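Local atomic coordinates of phosphatidylinositol-specific phospholipase C (Listeria monocytogenes, PDB entry 2PLC), a protein that belongs to the phosphatidylinositol-specific phospholipase C family and is built as a single chain on a TIM-barrel-like fold. Residues A[38-41]-A[42-46]; A[47-50]-A[51-54]; A[142-145]-A[146-149]. All blocks are in the same frame, centred on the assembly; numbering follows the deposited sequence.

Contact 1 of 3, residues A[38-41]-A[42-46]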
loop_
_atom_site.group_PDB
_atom_site.type_symbol
_atom_site.label_atom_id
_atom_site.label_comp_id
_atom_site.label_asym_id
_atom_site.label_seq_id
_atom_site.Cartn_x
_atom_site.Cartn_y
_atom_site.Cartn_z
ATOM N N LEU A 38 -20.179 15.010 5.052
ATOM C CA LEU A 38 -21.577 14.558 4.985
ATOM C C LEU A 38 -21.720 13.031 4.877
ATOM O O LEU A 38 -22.686 12.455 5.374
ATOM C CB LEU A 38 -22.292 15.223 3.799
ATOM C CG LEU A 38 -22.463 16.745 3.857
ATOM C CD1 LEU A 38 -22.998 17.273 2.524
ATOM C CD2 LEU A 38 -23.395 17.099 4.996
ATOM N N THR A 39 -20.756 12.390 4.221
ATOM C CA THR A 39 -20.767 10.939 4.035
ATOM C C THR A 39 -19.642 10.269 4.822
ATOM O O THR A 39 -19.316 9.106 4.578
ATOM C CB THR A 39 -20.555 10.585 2.557
ATOM O OG1 THR A 39 -19.244 11.006 2.163
ATOM C CG2 THR A 39 -21.586 11.276 1.676
ATOM N N LYS A 40 -19.085 10.996 5.787
ATOM C CA LYS A 40 -17.965 10.545 6.613
ATOM C C LYS A 40 -17.922 9.089 7.083
ATOM O O LYS A 40 -16.941 8.390 6.833
ATOM C CB LYS A 40 -17.781 11.499 7.799
ATOM C CG LYS A 40 -16.494 11.324 8.578
ATOM C CD LYS A 40 -16.145 12.616 9.295
ATOM C CE LYS A 40 -16.034 12.431 10.794
ATOM N NZ LYS A 40 -14.944 11.488 11.169
ATOM N N PRO A 41 -18.977 8.604 7.758
ATOM C CA PRO A 41 -18.957 7.209 8.225
ATOM C C PRO A 41 -18.766 6.136 7.141
ATOM O O PRO A 41 -18.280 5.039 7.423
ATOM C CB PRO A 41 -20.297 7.073 8.952
ATOM C CG PRO A 41 -21.164 8.102 8.271
ATOM C CD PRO A 41 -20.236 9.267 8.138
ATOM N N LEU A 42 -19.106 6.471 5.901
ATOM C CA LEU A 42 -18.974 5.544 4.780
ATOM C C LEU A 42 -17.679 5.758 3.989
ATOM O O LEU A 42 -17.089 4.806 3.458
ATOM C CB LEU A 42 -20.157 5.722 3.823
ATOM C CG LEU A 42 -21.575 5.697 4.395
ATOM C CD1 LEU A 42 -22.556 6.143 3.319
ATOM C CD2 LEU A 42 -21.912 4.304 4.906
ATOM N N ALA A 43 -17.264 7.020 3.899
ATOM C CA ALA A 43 -16.080 7.412 3.151
ATOM C C ALA A 43 -14.749 7.332 3.894
ATOM O O ALA A 43 -13.732 6.999 3.298
ATOM C CB ALA A 43 -16.276 8.819 2.590
ATOM N N GLN A 44 -14.746 7.641 5.184
ATOM C CA GLN A 44 -13.505 7.628 5.957
ATOM C C GLN A 44 -12.878 6.246 6.178
ATOM O O GLN A 44 -13.572 5.282 6.493
ATOM C CB GLN A 44 -13.728 8.318 7.301
ATOM C CG GLN A 44 -12.461 8.532 8.101
ATOM C CD GLN A 44 -12.742 9.022 9.502
ATOM O OE1 GLN A 44 -13.803 8.750 10.061
ATOM N NE2 GLN A 44 -11.791 9.739 10.081
ATOM N N THR A 45 -11.557 6.164 6.023
ATOM C CA THR A 45 -10.833 4.908 6.231
ATOM C C THR A 45 -9.612 5.063 7.139
ATOM O O THR A 45 -9.038 4.065 7.582
ATOM C CB THR A 45 -10.344 4.316 4.916
ATOM O OG1 THR A 45 -9.507 5.272 4.260
ATOM C CG2 THR A 45 -11.522 3.960 4.018
ATOM N N GLN A 46 -9.213 6.308 7.404
ATOM C CA GLN A 46 -8.047 6.585 8.246
ATOM C C GLN A 46 -8.255 7.788 9.174
ATOM O O GLN A 46 -9.152 8.604 8.972
ATOM C CB GLN A 46 -6.815 6.862 7.370
ATOM C CG GLN A 46 -6.515 5.826 6.295
ATOM C CD GLN A 46 -6.125 4.472 6.864
ATOM O OE1 GLN A 46 -5.605 4.385 7.972
ATOM N NE2 GLN A 46 -6.376 3.410 6.103
HETATM O O HOH W 1 -15.783 4.617 8.237
#

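Contact 2 of 3, residues A[47-50]-A[51-54]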
loop_
_atom_site.group_PDB
_atom_site.type_symbol
_atom_site.label_atom_id
_atom_site.label_comp_id
_atom_site.label_asym_id
_atom_site.label_seq_id
_atom_site.Cartn_x
_atom_site.Cartn_y
_atom_site.Cartn_z
ATOM N N THR A 47 -7.416 7.883 10.202
ATOM C CA THR A 47 -7.463 9.006 11.133
ATOM C C THR A 47 -6.113 9.722 11.106
ATOM O O THR A 47 -6.036 10.920 11.363
ATOM C CB THR A 47 -7.776 8.569 12.577
ATOM O OG1 THR A 47 -6.822 7.592 13.005
ATOM C CG2 THR A 47 -9.180 8.005 12.668
ATOM N N MET A 48 -5.055 8.972 10.801
ATOM C CA MET A 48 -3.703 9.520 10.712
ATOM C C MET A 48 -3.454 10.118 9.340
ATOM O O MET A 48 -3.956 9.610 8.340
ATOM C CB MET A 48 -2.646 8.434 10.970
ATOM C CG MET A 48 -2.511 7.997 12.426
ATOM S SD MET A 48 -1.228 6.730 12.661
ATOM C CE MET A 48 -1.961 5.338 11.767
ATOM N N SER A 49 -2.707 11.218 9.294
ATOM C CA SER A 49 -2.378 11.848 8.021
ATOM C C SER A 49 -1.308 10.983 7.361
ATOM O O SER A 49 -0.723 10.108 8.013
ATOM C CB SER A 49 -1.851 13.277 8.223
ATOM O OG SER A 49 -0.602 13.278 8.886
ATOM N N LEU A 50 -1.048 11.233 6.080
ATOM C CA LEU A 50 -0.058 10.466 5.329
ATOM C C LEU A 50 1.270 10.406 6.053
ATOM O O LEU A 50 1.818 9.334 6.279
ATOM C CB LEU A 50 0.147 11.075 3.937
ATOM C CG LEU A 50 1.230 10.488 3.027
ATOM C CD1 LEU A 50 1.057 8.987 2.866
ATOM C CD2 LEU A 50 1.156 11.165 1.681
ATOM N N TYR A 51 1.739 11.565 6.488
ATOM C CA TYR A 51 3.013 11.644 7.173
ATOM C C TYR A 51 3.040 10.878 8.492
ATOM O O TYR A 51 4.050 10.264 8.838
ATOM C CB TYR A 51 3.402 13.101 7.385
ATOM C CG TYR A 51 4.816 13.221 7.867
ATOM C CD1 TYR A 51 5.883 12.947 7.009
ATOM C CD2 TYR A 51 5.089 13.502 9.207
ATOM C CE1 TYR A 51 7.203 12.937 7.476
ATOM C CE2 TYR A 51 6.401 13.496 9.694
ATOM C CZ TYR A 51 7.458 13.209 8.826
ATOM O OH TYR A 51 8.763 13.174 9.314
ATOM N N GLN A 52 1.933 10.912 9.227
ATOM C CA GLN A 52 1.860 10.204 10.499
ATOM C C GLN A 52 1.914 8.696 10.283
ATOM O O GLN A 52 2.506 7.972 11.084
ATOM C CB GLN A 52 0.580 10.562 11.244
ATOM C CG GLN A 52 0.448 12.023 11.571
ATOM C CD GLN A 52 -0.743 12.297 12.450
ATOM O OE1 GLN A 52 -0.611 12.897 13.514
ATOM N NE2 GLN A 52 -1.918 11.842 12.022
ATOM N N GLN A 53 1.275 8.234 9.210
ATOM C CA GLN A 53 1.239 6.814 8.872
ATOM C C GLN A 53 2.639 6.291 8.563
ATOM O O GLN A 53 3.014 5.202 9.000
ATOM C CB GLN A 53 0.331 6.580 7.668
ATOM C CG GLN A 53 -1.141 6.850 7.921
ATOM C CD GLN A 53 -1.978 6.653 6.674
ATOM O OE1 GLN A 53 -1.701 5.764 5.866
ATOM N NE2 GLN A 53 -2.999 7.490 6.500
ATOM N N LEU A 54 3.414 7.082 7.829
ATOM C CA LEU A 54 4.777 6.695 7.482
ATOM C C LEU A 54 5.626 6.584 8.744
ATOM O O LEU A 54 6.331 5.597 8.932
ATOM C CB LEU A 54 5.388 7.691 6.493
ATOM C CG LEU A 54 4.700 7.783 5.125
ATOM C CD1 LEU A 54 5.433 8.776 4.231
ATOM C CD2 LEU A 54 4.652 6.413 4.470
#

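Contact 3 of 3, residues A[142-145]-A[146-149]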
loop_
_atom_site.group_PDB
_atom_site.type_symbol
_atom_site.label_atom_id
_atom_site.label_comp_id
_atom_site.label_asym_id
_atom_site.label_seq_id
_atom_site.Cartn_x
_atom_site.Cartn_y
_atom_site.Cartn_z
ATOM N N ILE A 142 10.586 -9.521 -8.282
ATOM C CA ILE A 142 10.529 -8.682 -7.090
ATOM C C ILE A 142 11.947 -8.399 -6.588
ATOM O O ILE A 142 12.734 -9.320 -6.367
ATOM C CB ILE A 142 9.688 -9.337 -5.961
ATOM C CG1 ILE A 142 8.211 -9.412 -6.361
ATOM C CG2 ILE A 142 9.802 -8.523 -4.677
ATOM C CD1 ILE A 142 7.871 -10.503 -7.339
ATOM N N PRO A 143 12.284 -7.110 -6.402
ATOM C CA PRO A 143 13.598 -6.655 -5.933
ATOM C C PRO A 143 13.906 -6.880 -4.462
ATOM O O PRO A 143 13.014 -7.121 -3.651
ATOM C CB PRO A 143 13.570 -5.166 -6.255
ATOM C CG PRO A 143 12.140 -4.817 -6.032
ATOM C CD PRO A 143 11.426 -5.955 -6.725
ATOM N N THR A 144 15.193 -6.803 -4.143
ATOM C CA THR A 144 15.676 -6.955 -2.780
ATOM C C THR A 144 15.771 -5.554 -2.191
ATOM O O THR A 144 15.719 -4.565 -2.923
ATOM C CB THR A 144 17.069 -7.638 -2.732
ATOM O OG1 THR A 144 18.039 -6.828 -3.406
ATOM C CG2 THR A 144 17.010 -8.994 -3.406
ATOM N N LEU A 145 15.901 -5.471 -0.872
ATOM C CA LEU A 145 15.993 -4.186 -0.195
ATOM C C LEU A 145 17.157 -3.338 -0.687
ATOM O O LEU A 145 17.128 -2.112 -0.581
ATOM C CB LEU A 145 16.113 -4.387 1.313
ATOM C CG LEU A 145 14.858 -4.799 2.078
ATOM C CD1 LEU A 145 15.192 -4.897 3.545
ATOM C CD2 LEU A 145 13.770 -3.766 1.874
ATOM N N LYS A 146 18.175 -3.989 -1.235
ATOM C CA LYS A 146 19.340 -3.278 -1.729
ATOM C C LYS A 146 18.945 -2.359 -2.885
ATOM O O LYS A 146 19.290 -1.175 -2.888
ATOM C CB LYS A 146 20.420 -4.277 -2.159
ATOM C CG LYS A 146 21.840 -3.722 -2.161
ATOM C CD LYS A 146 22.236 -3.149 -3.520
ATOM C CE LYS A 146 22.938 -4.184 -4.410
ATOM N NZ LYS A 146 22.131 -5.413 -4.697
ATOM N N ASP A 147 18.157 -2.892 -3.817
ATOM C CA ASP A 147 17.707 -2.153 -5.000
ATOM C C ASP A 147 16.653 -1.065 -4.767
ATOM O O ASP A 147 16.502 -0.159 -5.590
ATOM C CB ASP A 147 17.178 -3.132 -6.054
ATOM C CG ASP A 147 18.188 -4.207 -6.415
ATOM O OD1 ASP A 147 19.303 -3.853 -6.855
ATOM O OD2 ASP A 147 17.864 -5.405 -6.255
ATOM N N VAL A 148 15.923 -1.164 -3.658
ATOM C CA VAL A 148 14.868 -0.203 -3.344
ATOM C C VAL A 148 15.144 0.704 -2.143
ATOM O O VAL A 148 14.218 1.307 -1.604
ATOM C CB VAL A 148 13.503 -0.918 -3.132
ATOM C CG1 VAL A 148 12.995 -1.505 -4.439
ATOM C CG2 VAL A 148 13.631 -2.011 -2.081
ATOM N N ARG A 149 16.401 0.813 -1.720
ATOM C CA ARG A 149 16.722 1.678 -0.583
ATOM C C ARG A 149 16.390 3.142 -0.911
ATOM O O ARG A 149 16.837 3.681 -1.931
ATOM C CB ARG A 149 18.201 1.551 -0.189
ATOM C CG ARG A 149 18.595 0.227 0.458
ATOM C CD ARG A 149 17.869 -0.026 1.774
ATOM N NE ARG A 149 18.410 -1.193 2.473
ATOM C CZ ARG A 149 17.868 -1.760 3.550
ATOM N NH1 ARG A 149 16.751 -1.283 4.081
ATOM N NH2 ARG A 149 18.448 -2.814 4.106
HETATM O O HOH W 2 16.534 -7.845 -7.017
#

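Contact 1 of 3, residues A[38-41]-A[42-46]
The carbonyl oxygen of Thr-39 carries two backbone donors at once: the amides of Leu-42 and Ala-43 reach it from opposite faces of its plane. Ala-43 N lies 3.0 Å from Thr-39 O and is the straighter of the two, with an N-H...O angle of 155°, against 146° for Leu-42 N. One residue on, Lys-40 O accepts from Gln-44 N at 2.8 Å. These bonds make up the single turn of helix 40-43, with Thr-39 at its N-cap position and Gln-44 the first residue to leave helical angles. The Thr-39 hydroxyl does not cap this helix; OG1 is bonded instead to Thr-35 O in the preceding helix 34-38, and touches Ala-43 CB. Beyond the backbone, Lys-40 and Gln-44 run side by side in the same direction, and Lys-40, bent at its last two torsions, brings NZ to Gln-44 OE1 in a weak bond of 3.2 Å. The other end of that amide, Gln-44 NE2, makes a weak bond to Gln-46 O, 3.1 Å away. Where the helix ends, a water donates to Pro-41 O (2.7 Å) and to Gln-44 O (2.9 Å), joining two carbonyls, while Ala-43 O accepts from the Ser-29 hydroxyl.

Contact 2 of 3, residues A[47-50]-A[51-54]
With CG anti to the carbonyl carbon (chi1 -67°) and the chain extended beyond it, Gln-53 reaches back past the start of its helix to Met-48, while Ser-49, at chi1 67°, holds OG between its backbone N and carbonyl carbon, a position from which it faces the backbone amide of Gln-52. Both groups meet their partners at the start of helix 50-55. Ser-49 is the N-cap: its OG accepts from Gln-52 N, a weak bond of 3.5 Å, and also lies against the Gln-52 chain, 3.1 Å from Gln-52 CG. The amide of Gln-53 binds the residue before the cap, Gln-53 NE2 standing 3.0 Å from Met-48 O. This bond is straight (167°) and lies in the plane of the glutamine amide, yet the donor sits well above the plane of the Met-48 carbonyl. Beside this bond, Met-48 CB packs on Gln-53 CG at 3.8 Å. Regular helical bonds then take over, Gln-53 N to Ser-49 O at 3.0 Å and Leu-54 N to Leu-50 O at 3.2 Å. The Gln-53 amide has outside partners too, OE1 bonding to the Thr-24 hydroxyl and NE2 to Thr-27 O. Through these it ties the helix start to strand 20-24 and the loop that follows, while Leu-50 and Leu-54 bed against helix 82-95, where Val-85, Thr-88, Ile-89 and Phe-92 receive them.

Contact 3 of 3, residues A[142-145]-A[146-149]
Leu-145 covers one face of the Arg-149 guanidinium, its CB 3.8 Å above the plane and over the centre of the group. The two side chains run at a slant to one another, and Arg-149 folds back because its chain bends at chi2 (-62°), which carries the guanidinium over Leu-145 while its methylenes pass the Leu-145 carbonyl. Elsewhere in the loop, Pro-143 and Val-148 meet almost at right angles, Pro-143 CG resting on Val-148 CG1 at 3.8 Å. Thr-144 and Asp-147 approach at a slant, and the Thr-144 hydroxyl donates to the carboxylate: OG1 lies 3.2 Å from Asp-147 OD2, arriving from above the carboxylate plane, 57° out of it. A water also donates to Asp-147 OD2, at 2.9 Å, and receives a weak bond from Thr-144 N. The backbone makes a type I beta turn from Lys-146 to Arg-149 in the loop that leads to strand 152-157; the weak bond from Asp-147 N to Thr-144 O, 3.1 Å long, overlaps its start. The backbone bonds being weak, the side-chain contacts may contribute to holding the turn. Arg-149 NH2 forms a salt bridge with Asp-12 and bonds to Leu-10 O, and NH1 bonds to the carbonyls of Lys-98 and Met-7; polar partners thus probably hold the guanidinium over Leu-145 as well as packing.

Contacts 1 and 2 follow one another in the chain and touch, Gln-46 CG lying 3.9 Å from Gln-53 NE2; each concerns a short helix, 40-43 and then 50-55. All three contacts are partly buried, none wholly core. Contact 1 is the most peripheral, its centre about 19 Å from the chain centre, and its chemistry is mostly backbone bonds, with a bridging water and a weak lysine-glutamine bond. Contact 2, at about 13 Å, adds a serine cap and leucines set against helix 82-95. Contact 3 is intermediate, at about 16 Å, across the chain centre from contact 1; there a turn combines weak backbone bonds with a hydroxyl-carboxylate pair and an arginine over a leucine.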